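Local coordinates for xylose isomerase domain protein TIM barrel (Planctomyces limnophilus, PDB 3TVA) that probably acts as an isomerase, and binds a magnesium ion in a xylose isomerase-like TIM barrel, at residues R97-R100 / V101-K105; G160-S163 / A164-L168. All blocks are in the same frame, centred on the assembly; numbering follows the deposited sequence.

Contact 1 (R97-R100 / V101-K105)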
ATOM      1  N   ARG A  97      -4.929  -2.616 -19.444  1.00 17.92           N
ATOM      2  CA  ARG A  97      -3.755  -3.337 -18.963  1.00 18.55           C
ATOM      3  C   ARG A  97      -2.424  -2.838 -19.556  1.00 19.44           C
ATOM      4  O   ARG A  97      -1.488  -2.563 -18.807  1.00 18.46           O
ATOM      5  CB  ARG A  97      -3.889  -4.852 -19.181  1.00 15.24           C
ATOM      6  CG  ARG A  97      -2.638  -5.634 -18.702  1.00 19.48           C
ATOM      7  CD  ARG A  97      -2.826  -7.148 -18.830  1.00 21.37           C
ATOM      8  NE  ARG A  97      -3.866  -7.626 -17.919  1.00 22.67           N
ATOM      9  CZ  ARG A  97      -4.334  -8.870 -17.919  1.00 23.26           C
ATOM     10  NH1 ARG A  97      -3.838  -9.761 -18.771  1.00 24.64           N
ATOM     11  NH2 ARG A  97      -5.282  -9.228 -17.066  1.00 19.90           N
ATOM     12  N   ALA A  98      -2.325  -2.751 -20.885  1.00 16.03           N
ATOM     13  CA  ALA A  98      -1.068  -2.310 -21.500  1.00 16.49           C
ATOM     14  C   ALA A  98      -0.681  -0.912 -20.998  1.00 19.11           C
ATOM     15  O   ALA A  98       0.488  -0.645 -20.718  1.00 18.62           O
ATOM     16  CB  ALA A  98      -1.158  -2.327 -22.989  1.00 17.44           C
ATOM     17  N   SER A  99      -1.671  -0.033 -20.872  0.57 18.10           N
ATOM     18  CA  SER A  99      -1.422   1.339 -20.435  0.57 18.55           C
ATOM     19  C   SER A  99      -0.948   1.408 -18.982  0.57 16.92           C
ATOM     20  O   SER A  99      -0.083   2.213 -18.636  0.57 16.77           O
ATOM     21  CB  SER A  99      -2.676   2.197 -20.611  0.57 18.65           C
ATOM     22  OG  SER A  99      -2.431   3.523 -20.177  0.57 20.84           O
ATOM     23  N   ARG A 100      -1.511   0.566 -18.126  1.00 14.46           N
ATOM     24  CA  ARG A 100      -1.140   0.601 -16.718  1.00 17.32           C
ATOM     25  C   ARG A 100       0.194  -0.080 -16.458  1.00 18.19           C
ATOM     26  O   ARG A 100       0.951   0.337 -15.580  1.00 20.16           O
ATOM     27  CB  ARG A 100      -2.272   0.037 -15.856  1.00 16.90           C
ATOM     28  CG  ARG A 100      -3.510   0.933 -15.929  1.00 13.25           C
ATOM     29  CD  ARG A 100      -4.664   0.405 -15.088  1.00 13.34           C
ATOM     30  NE  ARG A 100      -5.845   1.256 -15.215  1.00 16.94           N
ATOM     31  CZ  ARG A 100      -7.034   0.952 -14.703  1.00 20.00           C
ATOM     32  NH1 ARG A 100      -7.195  -0.194 -14.038  1.00 15.27           N
ATOM     33  NH2 ARG A 100      -8.058   1.781 -14.859  1.00 17.71           N
ATOM     34  N   VAL A 101       0.489  -1.122 -17.225  1.00 13.72           N
ATOM     35  CA  VAL A 101       1.807  -1.736 -17.170  1.00 15.81           C
ATOM     36  C   VAL A 101       2.886  -0.707 -17.541  1.00 18.36           C
ATOM     37  O   VAL A 101       3.894  -0.572 -16.832  1.00 15.92           O
ATOM     38  CB  VAL A 101       1.881  -2.968 -18.098  1.00 18.65           C
ATOM     39  CG1 VAL A 101       3.330  -3.480 -18.251  1.00 18.74           C
ATOM     40  CG2 VAL A 101       0.981  -4.058 -17.561  1.00 17.71           C
ATOM     41  N   ALA A 102       2.676   0.013 -18.647  1.00 14.39           N
ATOM     42  CA  ALA A 102       3.612   1.056 -19.080  1.00 16.68           C
ATOM     43  C   ALA A 102       3.719   2.190 -18.044  1.00 19.00           C
ATOM     44  O   ALA A 102       4.805   2.713 -17.783  1.00 19.84           O
ATOM     45  CB  ALA A 102       3.214   1.627 -20.478  1.00 15.75           C
ATOM     46  N   GLU A 103       2.595   2.556 -17.445  1.00 16.28           N
ATOM     47  CA  GLU A 103       2.614   3.539 -16.368  1.00 21.52           C
ATOM     48  C   GLU A 103       3.410   3.064 -15.154  1.00 20.83           C
ATOM     49  O   GLU A 103       4.140   3.857 -14.560  1.00 19.58           O
ATOM     50  CB  GLU A 103       1.204   3.916 -15.925  1.00 24.82           C
ATOM     51  CG  GLU A 103       0.553   4.965 -16.769  1.00 33.84           C
ATOM     52  CD  GLU A 103      -0.508   5.723 -15.994  1.00 41.99           C
ATOM     53  OE1 GLU A 103      -1.705   5.523 -16.287  1.00 40.79           O
ATOM     54  OE2 GLU A 103      -0.146   6.509 -15.084  1.00 46.32           O
HETATM   55  N   MSE A 104       3.272   1.793 -14.774  1.00 19.52           N
HETATM   56  CA  MSE A 104       4.018   1.271 -13.610  1.00 17.37           C
HETATM   57  C   MSE A 104       5.517   1.306 -13.899  1.00 17.86           C
HETATM   58  O   MSE A 104       6.339   1.540 -13.003  1.00 20.19           O
HETATM   59  CB  MSE A 104       3.609  -0.173 -13.255  1.00 19.77           C
HETATM   60  CG  MSE A 104       2.411  -0.308 -12.335  1.00 24.47           C
HETATM   61 SE   MSE A 104       2.565   0.694 -10.657  0.59 19.76          SE
HETATM   62  CE  MSE A 104       4.121  -0.125  -9.921  1.00 31.63           C
ATOM     63  N   LYS A 105       5.882   1.052 -15.148  1.00 17.78           N
ATOM     64  CA  LYS A 105       7.290   1.174 -15.528  1.00 19.27           C
ATOM     65  C   LYS A 105       7.812   2.616 -15.470  1.00 17.47           C
ATOM     66  O   LYS A 105       8.938   2.832 -15.053  1.00 16.97           O
ATOM     67  CB  LYS A 105       7.568   0.537 -16.884  1.00 17.78           C
ATOM     68  CG  LYS A 105       7.374  -0.987 -16.872  1.00 18.07           C
ATOM     69  CD  LYS A 105       7.640  -1.574 -18.255  1.00 20.95           C
ATOM     70  CE  LYS A 105       7.227  -3.038 -18.302  1.00 23.42           C
ATOM     71  NZ  LYS A 105       7.422  -3.599 -19.654  1.00 26.27           N
TER
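Arg97 and Val101 meet one turn apart in the opening turns of helix 97-114, a local i to i+4 contact on the outer layer of the TIM barrel. Arg97 CG lies 4.1 Å from Val101 CG2, the two side chains crossing at a slant. Val101 turns CG1 anti to its own N (chi1 170°), which swings CG2 back over the preceding turn to pack 3.1 Å from Arg97 O. Val101 N donates to that same Arg97 O at 2.9 Å. The same alpha-helical bonding continues from Ala102 N to Ala98 O, from Glu103 N to Ser99 O and from Met104 N to Arg100 O (2.9 Å).

Small Ala98, Ser99 and Ala102 suit the exposed flank. Aliphatic carbons of larger residues cover the carbonyls: Glu103 CG sits 3.4 Å from Ser99 O, and CB and CG of Met104, a selenomethionine, lie on Arg100 O. The end of Met104 then leaves for Ile119 and Leu121 of strand 118-121 and for Leu144.

The charged ends work elsewhere. Arg97 reaches Asp133 and the carbonyls of Leu91 and Val92, the extended Arg100 grips those of Thr88, Gly90 and Asp75, and Glu103 forms a salt bridge with Arg48. The chemistry within the contact is thus backbone bonding with a few methyl and methylene groups packed against its carbonyls, while the two arginines tie the buried side of the helix to the preceding loop and neighbouring elements.

Contact 2 (G160-S163 / A164-L168)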
ATOM      1  N   GLY A 160      -5.267  -7.052  -1.192  1.00 28.31           N
ATOM      2  CA  GLY A 160      -6.449  -6.979  -2.036  1.00 30.34           C
ATOM      3  C   GLY A 160      -7.650  -7.736  -1.503  1.00 30.65           C
ATOM      4  O   GLY A 160      -7.828  -7.916  -0.293  1.00 30.38           O
ATOM      5  N   GLN A 161      -8.492  -8.164  -2.432  1.00 32.16           N
ATOM      6  CA  GLN A 161      -9.652  -8.983  -2.101  1.00 39.98           C
ATOM      7  C   GLN A 161      -9.310 -10.474  -2.002  1.00 31.95           C
ATOM      8  O   GLN A 161     -10.115 -11.267  -1.504  1.00 29.73           O
ATOM      9  CB  GLN A 161     -10.756  -8.769  -3.136  1.00 46.44           C
ATOM     10  CG  GLN A 161     -12.134  -9.293  -2.734  1.00 56.97           C
ATOM     11  CD  GLN A 161     -12.464 -10.645  -3.363  1.00 63.46           C
ATOM     12  OE1 GLN A 161     -11.631 -11.260  -4.040  1.00 57.93           O
ATOM     13  NE2 GLN A 161     -13.693 -11.108  -3.141  1.00 70.57           N
ATOM     14  N   GLU A 162      -8.120 -10.853  -2.453  1.00 21.67           N
ATOM     15  CA  GLU A 162      -7.732 -12.260  -2.427  1.00 27.98           C
ATOM     16  C   GLU A 162      -7.640 -12.752  -0.998  1.00 28.32           C
ATOM     17  O   GLU A 162      -7.189 -12.037  -0.104  1.00 28.51           O
ATOM     18  CB  GLU A 162      -6.361 -12.498  -3.084  1.00 30.64           C
ATOM     19  CG  GLU A 162      -6.295 -12.123  -4.527  1.00 36.99           C
ATOM     20  CD  GLU A 162      -6.370 -10.627  -4.712  1.00 41.62           C
ATOM     21  OE1 GLU A 162      -7.220 -10.172  -5.513  1.00 45.09           O
ATOM     22  OE2 GLU A 162      -5.599  -9.919  -4.019  1.00 38.63           O
ATOM     23  N   SER A 163      -8.023 -13.998  -0.801  1.00 26.32           N
ATOM     24  CA  SER A 163      -7.703 -14.683   0.436  1.00 28.33           C
ATOM     25  C   SER A 163      -6.174 -14.803   0.526  1.00 27.98           C
ATOM     26  O   SER A 163      -5.473 -14.722  -0.489  1.00 25.56           O
ATOM     27  CB  SER A 163      -8.321 -16.068   0.404  1.00 27.49           C
ATOM     28  OG  SER A 163      -7.607 -16.868  -0.516  1.00 29.45           O
ATOM     29  N   ALA A 164      -5.647 -14.956   1.737  1.00 27.29           N
ATOM     30  CA  ALA A 164      -4.201 -15.114   1.910  1.00 26.29           C
ATOM     31  C   ALA A 164      -3.671 -16.318   1.117  1.00 24.46           C
ATOM     32  O   ALA A 164      -2.591 -16.257   0.544  1.00 25.32           O
ATOM     33  CB  ALA A 164      -3.835 -15.237   3.406  1.00 25.66           C
ATOM     34  N   ASP A 165      -4.442 -17.402   1.070  1.00 23.26           N
ATOM     35  CA  ASP A 165      -4.032 -18.590   0.324  1.00 23.17           C
ATOM     36  C   ASP A 165      -3.848 -18.316  -1.189  1.00 24.83           C
ATOM     37  O   ASP A 165      -2.862 -18.759  -1.790  1.00 22.02           O
ATOM     38  CB  ASP A 165      -5.034 -19.738   0.535  1.00 33.38           C
ATOM     39  CG  ASP A 165      -4.941 -20.364   1.940  1.00 43.80           C
ATOM     40  OD1 ASP A 165      -3.898 -20.219   2.621  1.00 40.21           O
ATOM     41  OD2 ASP A 165      -5.920 -21.013   2.363  1.00 50.48           O
ATOM     42  N   HIS A 166      -4.794 -17.583  -1.781  0.59 22.11           N
ATOM     43  CA  HIS A 166      -4.784 -17.256  -3.213  0.59 21.87           C
ATOM     44  C   HIS A 166      -3.597 -16.343  -3.516  0.59 21.98           C
ATOM     45  O   HIS A 166      -2.893 -16.524  -4.507  0.59 23.33           O
ATOM     46  CB  HIS A 166      -6.109 -16.564  -3.583  0.59 22.37           C
ATOM     47  CG  HIS A 166      -6.377 -16.452  -5.058  0.59 24.59           C
ATOM     48  ND1 HIS A 166      -5.731 -17.215  -6.008  0.59 27.15           N
ATOM     49  CD2 HIS A 166      -7.247 -15.667  -5.739  0.59 26.91           C
ATOM     50  CE1 HIS A 166      -6.187 -16.900  -7.209  0.59 24.09           C
ATOM     51  NE2 HIS A 166      -7.102 -15.959  -7.073  0.59 26.74           N
ATOM     52  N   LEU A 167      -3.373 -15.367  -2.642  1.00 20.95           N
ATOM     53  CA  LEU A 167      -2.250 -14.445  -2.776  1.00 22.60           C
ATOM     54  C   LEU A 167      -0.901 -15.176  -2.707  1.00 23.22           C
ATOM     55  O   LEU A 167       0.010 -14.903  -3.489  1.00 22.81           O
ATOM     56  CB  LEU A 167      -2.308 -13.381  -1.681  1.00 23.62           C
ATOM     57  CG  LEU A 167      -1.132 -12.396  -1.640  1.00 23.31           C
ATOM     58  CD1 LEU A 167      -1.017 -11.601  -2.935  1.00 19.15           C
ATOM     59  CD2 LEU A 167      -1.283 -11.455  -0.452  1.00 26.25           C
ATOM     60  N   LEU A 168      -0.775 -16.100  -1.767  1.00 21.28           N
ATOM     61  CA  LEU A 168       0.436 -16.904  -1.661  1.00 18.21           C
ATOM     62  C   LEU A 168       0.670 -17.714  -2.944  1.00 22.57           C
ATOM     63  O   LEU A 168       1.798 -17.832  -3.437  1.00 21.88           O
ATOM     64  CB  LEU A 168       0.328 -17.873  -0.481  1.00 19.33           C
ATOM     65  CG  LEU A 168       0.561 -17.339   0.934  1.00 26.25           C
ATOM     66  CD1 LEU A 168       0.094 -18.374   1.972  1.00 28.09           C
ATOM     67  CD2 LEU A 168       2.033 -16.995   1.145  1.00 21.72           C
TER
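Glu162 lays its CG against the imidazole of His166, 3.9 Å from CD2, while its CB rests 4.1 Å from His166 CB. The chain of Glu162 bends at chi2, and its carboxylate plane stands 59° from the ring plane. The two polar groups do not bond each other; both turn to Val126, Glu162 OE1 accepting from its N and His166 NE2, in the conformer given, bonding to its O. A carboxylate and an imidazole nitrogen thus satisfy both backbone groups of one residue, and with ND1 weakly bonded to Glu169 this would limit the ring's rotation.

Ser163 is the N-cap of helix 164-174. With chi1 at 72° its hydroxyl oxygen sits between its own N and carbonyl carbon, and from there OG accepts the first-turn amide His166 N at 3.2 Å, with an N-H...O angle of 160°. A short hydroxyl side chain suits this place because it can fold back to a first-turn amide with no preceding helical carbonyl to bond. The helix ladder begins with Leu167 N bonded to Ser163 O at 3.1 Å, and Leu167 CB packs against that same carbonyl at 3.6 Å.

The cap turns the chain from strand 154-158, which ends at the magnesium ligand Glu158, into helix 164-174. Beyond the cap, Ala164 presents its small methyl to Ala199, Lys202 and Val203 of helix 196-203, joined there by Leu168 on Val203.

In the fold
Both contacts are local and each lies at the start of a barrel helix, but on different ones: contact 1 within helix 97-114, contact 2 across the loop-to-helix junction after strand 154-158. Their centres are 23 Å apart and they do not touch. Contact 1 is partly buried, with an inner side built of arginine stems and selenomethionine; contact 2 is a surface contact whose buried member is Glu162. In 97-105 all hydrogen bonds between the segments are main-chain, whereas 160-168 adds a side-chain cap. Contact 2 also lies nearer the metal, Glu162 being about 12 Å from magnesium and Met104 about 14 Å, measured from the side chains.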